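Local coordinates for phosphoethanolamine N-methyltransferase 1 (Haemonchus contortus, PDB 4KRG), which catalyses the transfer of a methyl group from S-adenosylmethionine to the amino group of phosphoethanolamine, probably the first methylation in nematode phosphocholine biosynthesis, at residues Met131-Asp136 against Thr184-Phe188; Ile140-Leu144 against Tyr155-Arg159; Ile282-Ala286 against Leu460-Ala464. All blocks are in the same frame, centred on the assembly; numbering follows the deposited sequence.

Interaction 1 (Met131-Asp136 against Thr184-Phe188); sequences MMYLSD and THYRF. With OPE (phosphoric acid mono-(2-amino-ethyl) ester), chain C; SAH (S-adenosyl-L-homocysteine), chain D.
Arg187 lays its guanidinium among three oxygens of Met131-Asp136, all near its plane. NH1 reaches the carbonyl O of Met131 at 2.9 Å from well above the carbonyl plane (64° out of it), while Leu134 N reaches that oxygen from the opposite face. NH2 donates to Leu134 O at 2.8 Å. The Asp136 carboxylate, turned 45° from the guanidinium, is gripped side-on through a single oxygen, OD1, 2.9 Å from NE and 2.8 Å from NH2. Its OD2 turns instead to Ser257, and Arg187 NH1 also bonds to Tyr192. With chi2 and chi3 near 180°, the arginine stays extended from CG to NE, which carries its flat head out to satisfy two buried carbonyls and a carboxylate together. His185 lies over one face of that head, CB nearest, and its backbone N donates to Met132 O, in the carbonyl plane, at 2.8 Å.

Nearer the substrate, selenomethionine Met132 runs alongside Thr184, its CE tightly packed against CG2. Tyr133 and Tyr186 hold the two ends of phosphoethanolamine: the ligand amine donates to Tyr133 OH at 3.1 Å, whereas Tyr186 OH gives a short bond of 2.5 Å to phosphate O3, which lies at its ring edge. A water joins Tyr133 OH, Thr184 OG1 and O3, and Thr184 OG1 is also bonded to Asn182. Tyrosines suit both posts, each combining an apolar ring with a polar tip. The loop after strand 122-126 thus meets the 184-188 segment at the active site of a class I methyltransferase, with Tyr133 also touching S-adenosylhomocysteine.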
loop_
_atom_site.group_PDB
_atom_site.type_symbol
_atom_site.label_atom_id
_atom_site.label_comp_id
_atom_site.label_asym_id
_atom_site.label_seq_id
_atom_site.Cartn_x
_atom_site.Cartn_y
_atom_site.Cartn_z
HETATM N N MSE A 131 -6.505 -13.015 0.520
HETATM C CA MSE A 131 -6.108 -13.123 1.928
HETATM C C MSE A 131 -7.270 -12.843 2.883
HETATM O O MSE A 131 -7.357 -13.423 3.963
HETATM C CB MSE A 131 -4.946 -12.177 2.256
HETATM C CG MSE A 131 -3.673 -12.366 1.443
HETATM SE SE MSE A 131 -2.932 -14.173 1.570
HETATM C CE MSE A 131 -3.801 -14.922 -0.025
HETATM N N MSE A 132 -8.159 -11.945 2.472
HETATM C CA MSE A 132 -9.329 -11.578 3.262
HETATM C C MSE A 132 -10.287 -12.760 3.433
HETATM O O MSE A 132 -11.182 -12.714 4.276
HETATM C CB MSE A 132 -10.056 -10.423 2.578
HETATM C CG MSE A 132 -10.439 -10.770 1.157
HETATM SE SE MSE A 132 -10.729 -9.225 -0.007
HETATM C CE MSE A 132 -12.535 -8.756 0.568
ATOM N N TYR A 133 -10.104 -13.808 2.628
ATOM C CA TYR A 133 -10.921 -15.017 2.736
ATOM C C TYR A 133 -10.154 -16.171 3.389
ATOM O O TYR A 133 -10.581 -17.326 3.321
ATOM C CB TYR A 133 -11.472 -15.436 1.364
ATOM C CG TYR A 133 -12.292 -14.365 0.680
ATOM C CD1 TYR A 133 -13.492 -13.930 1.226
ATOM C CD2 TYR A 133 -11.874 -13.797 -0.520
ATOM C CE1 TYR A 133 -14.245 -12.947 0.604
ATOM C CE2 TYR A 133 -12.626 -12.814 -1.152
ATOM C CZ TYR A 133 -13.810 -12.396 -0.582
ATOM O OH TYR A 133 -14.557 -11.416 -1.188
ATOM N N LEU A 134 -9.030 -15.850 4.024
ATOM C CA LEU A 134 -8.239 -16.825 4.774
ATOM C C LEU A 134 -8.113 -16.392 6.234
ATOM O O LEU A 134 -8.206 -15.211 6.532
ATOM C CB LEU A 134 -6.840 -16.962 4.173
ATOM C CG LEU A 134 -6.740 -17.435 2.723
ATOM C CD1 LEU A 134 -5.290 -17.518 2.275
ATOM C CD2 LEU A 134 -7.410 -18.774 2.556
ATOM N N SER A 135 -7.897 -17.340 7.147
ATOM C CA SER A 135 -7.645 -16.985 8.543
ATOM C C SER A 135 -6.234 -16.440 8.651
ATOM O O SER A 135 -5.441 -16.589 7.724
ATOM C CB SER A 135 -7.791 -18.199 9.453
ATOM O OG SER A 135 -6.789 -19.153 9.159
ATOM N N ASP A 136 -5.924 -15.806 9.777
ATOM C CA ASP A 136 -4.587 -15.270 10.006
ATOM C C ASP A 136 -3.503 -16.330 9.848
ATOM O O ASP A 136 -2.456 -16.069 9.256
ATOM C CB ASP A 136 -4.489 -14.632 11.396
ATOM C CG ASP A 136 -5.073 -13.238 11.444
ATOM O OD1 ASP A 136 -5.807 -12.858 10.511
ATOM O OD2 ASP A 136 -4.799 -12.523 12.428
ATOM N N THR A 184 -15.924 -12.259 5.843
ATOM C CA THR A 184 -14.693 -11.689 5.312
ATOM C C THR A 184 -13.822 -11.032 6.390
ATOM O O THR A 184 -14.332 -10.401 7.319
ATOM C CB THR A 184 -15.021 -10.670 4.212
ATOM O OG1 THR A 184 -15.964 -11.252 3.304
ATOM C CG2 THR A 184 -13.773 -10.265 3.463
ATOM N N HIS A 185 -12.508 -11.207 6.266
ATOM C CA HIS A 185 -11.543 -10.563 7.147
ATOM C C HIS A 185 -11.063 -9.265 6.516
ATOM O O HIS A 185 -10.249 -9.286 5.594
ATOM C CB HIS A 185 -10.325 -11.464 7.353
ATOM C CG HIS A 185 -10.607 -12.717 8.129
ATOM N ND1 HIS A 185 -10.593 -12.760 9.502
ATOM C CD2 HIS A 185 -10.879 -13.979 7.710
ATOM C CE1 HIS A 185 -10.855 -13.991 9.906
ATOM N NE2 HIS A 185 -11.034 -14.749 8.841
ATOM N N TYR A 186 -11.559 -8.136 7.008
ATOM C CA TYR A 186 -11.105 -6.833 6.522
ATOM C C TYR A 186 -10.007 -6.302 7.431
ATOM O O TYR A 186 -10.274 -5.603 8.408
ATOM C CB TYR A 186 -12.278 -5.852 6.438
ATOM C CG TYR A 186 -13.380 -6.341 5.535
ATOM C CD1 TYR A 186 -13.225 -6.334 4.159
ATOM C CD2 TYR A 186 -14.568 -6.828 6.060
ATOM C CE1 TYR A 186 -14.224 -6.793 3.326
ATOM C CE2 TYR A 186 -15.577 -7.284 5.235
ATOM C CZ TYR A 186 -15.398 -7.263 3.873
ATOM O OH TYR A 186 -16.391 -7.719 3.047
ATOM N N ARG A 187 -8.766 -6.650 7.109
ATOM C CA ARG A 187 -7.630 -6.314 7.961
ATOM C C ARG A 187 -7.133 -4.901 7.686
ATOM O O ARG A 187 -7.468 -4.313 6.663
ATOM C CB ARG A 187 -6.495 -7.316 7.743
ATOM C CG ARG A 187 -6.902 -8.765 8.000
ATOM C CD ARG A 187 -5.722 -9.709 7.933
ATOM N NE ARG A 187 -6.107 -11.065 8.315
ATOM C CZ ARG A 187 -6.531 -11.992 7.464
ATOM N NH1 ARG A 187 -6.619 -11.713 6.177
ATOM N NH2 ARG A 187 -6.870 -13.195 7.905
ATOM N N PHE A 188 -6.337 -4.358 8.599
ATOM C CA PHE A 188 -5.689 -3.073 8.366
ATOM C C PHE A 188 -4.571 -3.246 7.347
ATOM O O PHE A 188 -3.841 -4.235 7.392
ATOM C CB PHE A 188 -5.076 -2.542 9.657
ATOM C CG PHE A 188 -6.026 -2.490 10.811
ATOM C CD1 PHE A 188 -7.359 -2.160 10.623
ATOM C CD2 PHE A 188 -5.578 -2.760 12.090
ATOM C CE1 PHE A 188 -8.232 -2.107 11.698
ATOM C CE2 PHE A 188 -6.439 -2.705 13.170
ATOM C CZ PHE A 188 -7.769 -2.379 12.973
HETATM C CA OPE C . -14.904 -7.566 -3.019
HETATM C CB OPE C . -14.905 -8.664 -4.031
HETATM O O1 OPE C . -16.584 -6.017 -1.275
HETATM O O2 OPE C . -14.363 -6.102 -0.243
HETATM O O3 OPE C . -16.131 -7.666 0.559
HETATM O O4 OPE C . -15.114 -7.960 -1.713
HETATM N N OPE C . -14.062 -9.801 -3.769
HETATM P P OPE C . -15.563 -6.926 -0.632
HETATM N N SAH D . -9.492 -12.763 -8.050
HETATM C CA SAH D . -10.676 -12.689 -8.921
HETATM C CB SAH D . -11.936 -13.092 -8.080
HETATM C CG SAH D . -12.121 -12.269 -6.807
HETATM S SD SAH D . -13.427 -12.853 -5.688
HETATM C C SAH D . -10.824 -11.340 -9.503
HETATM O O SAH D . -10.486 -10.359 -8.859
HETATM O OXT SAH D . -11.551 -11.201 -10.463
HETATM C "C5'" SAH D . -12.705 -14.259 -4.802
HETATM C "C4'" SAH D . -12.336 -15.432 -5.532
HETATM O "O4'" SAH D . -11.390 -16.210 -4.750
HETATM C "C3'" SAH D . -13.498 -16.308 -5.773
HETATM O "O3'" SAH D . -13.387 -16.888 -7.053
HETATM C "C2'" SAH D . -13.385 -17.344 -4.757
HETATM O "O2'" SAH D . -13.993 -18.533 -5.180
HETATM C "C1'" SAH D . -11.917 -17.494 -4.614
HETATM N N9 SAH D . -11.492 -18.099 -3.304
HETATM C C8 SAH D . -11.717 -17.623 -2.072
HETATM N N7 SAH D . -11.040 -18.394 -1.219
HETATM C C5 SAH D . -10.389 -19.345 -1.891
HETATM C C6 SAH D . -9.548 -20.405 -1.511
HETATM N N6 SAH D . -9.240 -20.640 -0.191
HETATM N N1 SAH D . -9.043 -21.189 -2.480
HETATM C C2 SAH D . -9.320 -20.988 -3.763
HETATM N N3 SAH D . -10.123 -19.984 -4.155
HETATM C C4 SAH D . -10.664 -19.152 -3.246
HETATM O O HOH W 1 -16.278 -10.285 0.490
#

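Interaction 2 (Ile140-Leu144 against Tyr155-Arg159); sequences IEFLL and YIHLR
Phe142 turns CG anti to its backbone N (chi1 171°), and Ile156 sends CG1 out in the same sense (chi1 173°), carrying the ring of one and the CD1 methyl of the other into the gap between helix and strand. There Ile156 CD1 approaches Phe142 CE2 obliquely, at 4.1 Å. The same methyl also meets Leu143 CD2 at 3.9 Å, where the two side chains cross at about a right angle. Leu158 completes the cluster with both its branches: CD2 lies 4.2 Å from Phe142 CE2, and CD1 lies 4.2 Å from Leu143 CD2.

Phe142 and Leu143 therefore each touch both Ile156 and Leu158. These two stand two apart, so the alternation of the strand puts both on the face that looks at the helix, while the intervening His157 goes the other way and bonds to Thr127 O and His233. Branched aliphatic chains and a phenyl ring fit here because the axes of segments 140-144 and 155-159 come within 12.1 Å, a gap that bulky groups can fill, and because a buried layer with no hydrogen bond between the segments suits side chains that need none. Leu195 and Leu196 of helix 189-198 extend the apolar layer, touching Leu143 and Leu158 respectively.

The 140-144 helical segment runs roughly antiparallel to strand segment 155-159, at 152°, as expected when a chain climbs back along the sheet. Strand 122-126, helix 136-149 and strand 154-161, the two strands being parallel neighbours, form a beta-alpha-beta crossover of the Rossmann-like class I methyltransferase fold.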
loop_
_atom_site.group_PDB
_atom_site.type_symbol
_atom_site.label_atom_id
_atom_site.label_comp_id
_atom_site.label_asym_id
_atom_site.label_seq_id
_atom_site.Cartn_x
_atom_site.Cartn_y
_atom_site.Cartn_z
ATOM N N ILE A 140 -0.453 -16.564 6.677
ATOM C CA ILE A 140 0.967 -16.777 6.921
ATOM C C ILE A 140 1.438 -18.037 6.195
ATOM O O ILE A 140 2.474 -18.032 5.525
ATOM C CB ILE A 140 1.264 -16.875 8.429
ATOM C CG1 ILE A 140 0.910 -15.552 9.112
ATOM C CG2 ILE A 140 2.722 -17.209 8.660
ATOM C CD1 ILE A 140 0.683 -15.655 10.608
ATOM N N GLU A 141 0.655 -19.104 6.309
ATOM C CA GLU A 141 0.978 -20.362 5.652
ATOM C C GLU A 141 0.951 -20.215 4.134
ATOM O O GLU A 141 1.787 -20.783 3.440
ATOM C CB GLU A 141 0.036 -21.473 6.130
ATOM C CG GLU A 141 0.246 -21.833 7.599
ATOM C CD GLU A 141 -0.685 -22.929 8.087
ATOM O OE1 GLU A 141 -0.386 -23.540 9.137
ATOM O OE2 GLU A 141 -1.721 -23.173 7.433
ATOM N N PHE A 142 0.002 -19.441 3.621
ATOM C CA PHE A 142 -0.039 -19.164 2.192
ATOM C C PHE A 142 1.221 -18.444 1.737
ATOM O O PHE A 142 1.782 -18.764 0.692
ATOM C CB PHE A 142 -1.269 -18.333 1.809
ATOM C CG PHE A 142 -1.232 -17.836 0.388
ATOM C CD1 PHE A 142 -1.577 -18.675 -0.663
ATOM C CD2 PHE A 142 -0.827 -16.544 0.099
ATOM C CE1 PHE A 142 -1.534 -18.227 -1.977
ATOM C CE2 PHE A 142 -0.783 -16.092 -1.207
ATOM C CZ PHE A 142 -1.139 -16.935 -2.247
ATOM N N LEU A 143 1.665 -17.468 2.524
ATOM C CA LEU A 143 2.807 -16.642 2.131
ATOM C C LEU A 143 4.134 -17.383 2.211
ATOM O O LEU A 143 5.044 -17.117 1.430
ATOM C CB LEU A 143 2.860 -15.356 2.952
ATOM C CG LEU A 143 1.724 -14.374 2.658
ATOM C CD1 LEU A 143 1.705 -13.258 3.686
ATOM C CD2 LEU A 143 1.842 -13.807 1.250
ATOM N N LEU A 144 4.247 -18.312 3.153
ATOM C CA LEU A 144 5.425 -19.171 3.219
ATOM C C LEU A 144 5.444 -20.168 2.057
ATOM O O LEU A 144 6.506 -20.563 1.586
ATOM C CB LEU A 144 5.507 -19.893 4.568
ATOM C CG LEU A 144 5.834 -19.008 5.782
ATOM C CD1 LEU A 144 5.641 -19.758 7.086
ATOM C CD2 LEU A 144 7.255 -18.480 5.696
ATOM N N TYR A 155 8.218 -12.504 -7.978
ATOM C CA TYR A 155 7.311 -11.537 -7.372
ATOM C C TYR A 155 6.000 -12.172 -6.938
ATOM O O TYR A 155 5.592 -13.209 -7.463
ATOM C CB TYR A 155 6.972 -10.449 -8.375
ATOM C CG TYR A 155 8.081 -9.480 -8.696
ATOM C CD1 TYR A 155 8.198 -8.283 -8.007
ATOM C CD2 TYR A 155 8.981 -9.739 -9.721
ATOM C CE1 TYR A 155 9.191 -7.381 -8.318
ATOM C CE2 TYR A 155 9.975 -8.842 -10.039
ATOM C CZ TYR A 155 10.074 -7.667 -9.337
ATOM O OH TYR A 155 11.063 -6.775 -9.656
ATOM N N ILE A 156 5.341 -11.532 -5.975
ATOM C CA ILE A 156 3.968 -11.863 -5.627
ATOM C C ILE A 156 3.152 -10.576 -5.615
ATOM O O ILE A 156 3.603 -9.547 -5.108
ATOM C CB ILE A 156 3.859 -12.639 -4.276
ATOM C CG1 ILE A 156 2.399 -12.814 -3.861
ATOM C CG2 ILE A 156 4.662 -11.965 -3.171
ATOM C CD1 ILE A 156 2.223 -13.717 -2.656
ATOM N N HIS A 157 1.976 -10.626 -6.225
ATOM C CA HIS A 157 1.055 -9.507 -6.166
ATOM C C HIS A 157 -0.103 -9.877 -5.253
ATOM O O HIS A 157 -0.688 -10.952 -5.387
ATOM C CB HIS A 157 0.510 -9.162 -7.552
ATOM C CG HIS A 157 -0.547 -8.100 -7.528
ATOM N ND1 HIS A 157 -1.874 -8.379 -7.294
ATOM C CD2 HIS A 157 -0.462 -6.759 -7.699
ATOM C CE1 HIS A 157 -2.570 -7.251 -7.321
ATOM N NE2 HIS A 157 -1.736 -6.258 -7.559
ATOM N N LEU A 158 -0.439 -8.974 -4.336
ATOM C CA LEU A 158 -1.619 -9.144 -3.502
ATOM C C LEU A 158 -2.431 -7.860 -3.524
ATOM O O LEU A 158 -1.881 -6.783 -3.670
ATOM C CB LEU A 158 -1.214 -9.486 -2.076
ATOM C CG LEU A 158 -0.336 -10.735 -1.966
ATOM C CD1 LEU A 158 0.847 -10.463 -1.054
ATOM C CD2 LEU A 158 -1.141 -11.904 -1.447
ATOM N N ARG A 159 -3.743 -7.991 -3.400
ATOM C CA ARG A 159 -4.636 -6.847 -3.315
ATOM C C ARG A 159 -5.763 -7.236 -2.380
ATOM O O ARG A 159 -6.403 -8.270 -2.576
ATOM C CB ARG A 159 -5.213 -6.506 -4.686
ATOM C CG ARG A 159 -6.210 -5.353 -4.650
ATOM C CD ARG A 159 -7.660 -5.816 -4.560
ATOM N NE ARG A 159 -8.571 -4.701 -4.804
ATOM C CZ ARG A 159 -8.938 -4.287 -6.013
ATOM N NH1 ARG A 159 -8.483 -4.900 -7.101
ATOM N NH2 ARG A 159 -9.763 -3.259 -6.135
#

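Interaction 3 (Ile282-Ala286 against Leu460-Ala464)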
loop_
_atom_site.group_PDB
_atom_site.type_symbol
_atom_site.label_atom_id
_atom_site.label_comp_id
_atom_site.label_asym_id
_atom_site.label_seq_id
_atom_site.Cartn_x
_atom_site.Cartn_y
_atom_site.Cartn_z
ATOM N N ILE A 282 3.396 26.939 9.754
ATOM C CA ILE A 282 4.778 27.113 9.304
ATOM C C ILE A 282 4.889 27.119 7.785
ATOM O O ILE A 282 5.493 28.014 7.202
ATOM C CB ILE A 282 5.684 25.995 9.846
ATOM C CG1 ILE A 282 5.601 25.921 11.373
ATOM C CG2 ILE A 282 7.107 26.194 9.371
ATOM C CD1 ILE A 282 5.923 27.207 12.069
ATOM N N PHE A 283 4.300 26.112 7.151
ATOM C CA PHE A 283 4.326 25.984 5.697
ATOM C C PHE A 283 3.563 27.111 5.011
ATOM O O PHE A 283 3.770 27.377 3.829
ATOM C CB PHE A 283 3.731 24.639 5.265
ATOM C CG PHE A 283 4.693 23.472 5.349
ATOM C CD1 PHE A 283 5.851 23.443 4.576
ATOM C CD2 PHE A 283 4.414 22.382 6.164
ATOM C CE1 PHE A 283 6.726 22.367 4.640
ATOM C CE2 PHE A 283 5.285 21.304 6.232
ATOM C CZ PHE A 283 6.441 21.296 5.463
ATOM N N SER A 284 2.672 27.761 5.750
ATOM C CA SER A 284 1.864 28.845 5.195
ATOM C C SER A 284 2.720 30.016 4.716
ATOM O O SER A 284 2.330 30.746 3.804
ATOM C CB SER A 284 0.832 29.328 6.213
ATOM O OG SER A 284 1.444 30.100 7.227
ATOM N N ASN A 285 3.891 30.192 5.313
ATOM C CA ASN A 285 4.756 31.299 4.922
ATOM C C ASN A 285 5.848 30.932 3.916
ATOM O O ASN A 285 6.762 31.724 3.689
ATOM C CB ASN A 285 5.377 31.975 6.147
ATOM C CG ASN A 285 5.522 33.478 5.969
ATOM O OD1 ASN A 285 4.578 34.162 5.565
ATOM N ND2 ASN A 285 6.712 33.995 6.253
ATOM N N ALA A 286 5.746 29.749 3.308
ATOM C CA ALA A 286 6.731 29.310 2.314
ATOM C C ALA A 286 6.099 28.706 1.067
ATOM O O ALA A 286 6.735 28.619 0.018
ATOM C CB ALA A 286 7.713 28.333 2.922
ATOM N N LEU A 460 14.256 24.494 10.582
ATOM C CA LEU A 460 14.571 25.347 9.451
ATOM C C LEU A 460 13.503 25.166 8.388
ATOM O O LEU A 460 13.037 24.049 8.136
ATOM C CB LEU A 460 15.935 24.986 8.860
ATOM C CG LEU A 460 17.160 25.075 9.767
ATOM C CD1 LEU A 460 18.397 24.586 9.028
ATOM C CD2 LEU A 460 17.364 26.497 10.265
ATOM N N LEU A 461 13.112 26.268 7.766
ATOM C CA LEU A 461 12.195 26.217 6.644
ATOM C C LEU A 461 13.009 26.603 5.428
ATOM O O LEU A 461 13.584 27.688 5.380
ATOM C CB LEU A 461 11.045 27.198 6.853
ATOM C CG LEU A 461 9.902 27.185 5.840
ATOM C CD1 LEU A 461 9.250 25.816 5.782
ATOM C CD2 LEU A 461 8.875 28.242 6.212
ATOM N N ILE A 462 13.078 25.702 4.456
ATOM C CA ILE A 462 13.940 25.897 3.297
ATOM C C ILE A 462 13.134 25.880 1.994
ATOM O O ILE A 462 12.232 25.060 1.823
ATOM C CB ILE A 462 15.041 24.819 3.258
ATOM C CG1 ILE A 462 15.789 24.791 4.595
ATOM C CG2 ILE A 462 15.997 25.068 2.098
ATOM C CD1 ILE A 462 16.556 23.528 4.848
ATOM N N LYS A 463 13.454 26.808 1.093
ATOM C CA LYS A 463 12.857 26.847 -0.233
ATOM C C LYS A 463 13.983 26.837 -1.255
ATOM O O LYS A 463 15.002 27.501 -1.060
ATOM C CB LYS A 463 12.013 28.112 -0.410
ATOM C CG LYS A 463 10.837 28.235 0.548
ATOM C CD LYS A 463 10.225 29.631 0.527
ATOM C CE LYS A 463 9.809 30.060 -0.872
ATOM N NZ LYS A 463 8.831 29.127 -1.494
ATOM N N ALA A 464 13.805 26.075 -2.330
ATOM C CA ALA A 464 14.766 26.042 -3.427
ATOM C C ALA A 464 14.097 25.520 -4.692
ATOM O O ALA A 464 12.885 25.331 -4.731
ATOM C CB ALA A 464 15.979 25.185 -3.067
#
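Leu461 forms the apolar centre, pushing its branched end into the bend made by Ile282-Ala286. It belongs to strand 458-465, which runs antiparallel between strands 400-408 and 428-432. That placement matches the reversed last strand of a Rossmann-like class I methyltransferase sheet, here in the C-terminal half of this di-domain enzyme.

With CG anti to the backbone N (chi1 -174°), Leu461 splits its two methyls among three neighbours. CD2 is pressed to 3.5 Å from Ala286 CB, closer than carbons usually sit, and lies an equal 3.5 Å from the carbonyl oxygen of Ile282. Ile282 slides past in the opposite direction, its CG2 4.2 Å from the same CD2, while Phe283 offers CD1 to the other methyl, Leu461 CD1, at 4.3 Å. The small methyl of Ala286 suits the closest spot, since it lets the chain approach the strand; the larger Ile282 and Phe283 fill the space further back, both touching Leu405 on strand 400-408. Phe283 also touches a bound octyl glucoside detergent molecule.

Backbone bonds from Asn285 N to Ile282 O and from Ala286 N to Phe283 O keep the chain tightly turned from Ile282 to Ala286, so that Ala286 faces the strand. Two residues along from Leu461, on the same face of the strand, Lys463 marks the polar edge. Its aliphatic part lies against Ala286, CD being 3.7 Å from CB, so the long chain serves both packing and bonding. Bends at chi3 (55°) and chi4 fold its ammonium back to the Ala286 carbonyl, where NZ donates in the carbonyl plane to O at a short 2.6 Å.

In the fold
Interactions 1 and 2 belong to the same catalytic half, share helix 136-149, which Asp136 opens, and touch: Met131 CE lies 3.4 Å from Phe142 CD2, so the active-site loop rests on the helix-strand core. Interaction 3 lies across the chain's centre, its own centre about 43 Å from that of interaction 1. All three are largely buried, yet their chemistry differs. Beside the ligands, interaction 1 is rich in hydrogen bonds and charge; interaction 2 is wholly apolar; interaction 3 joins an apolar centre to one lysine at a partly exposed edge. Interactions 2 and 3 each set a helical or turning segment against a sheet strand, of the Rossmann-like N-terminal half and of what is probably a related C-terminal half.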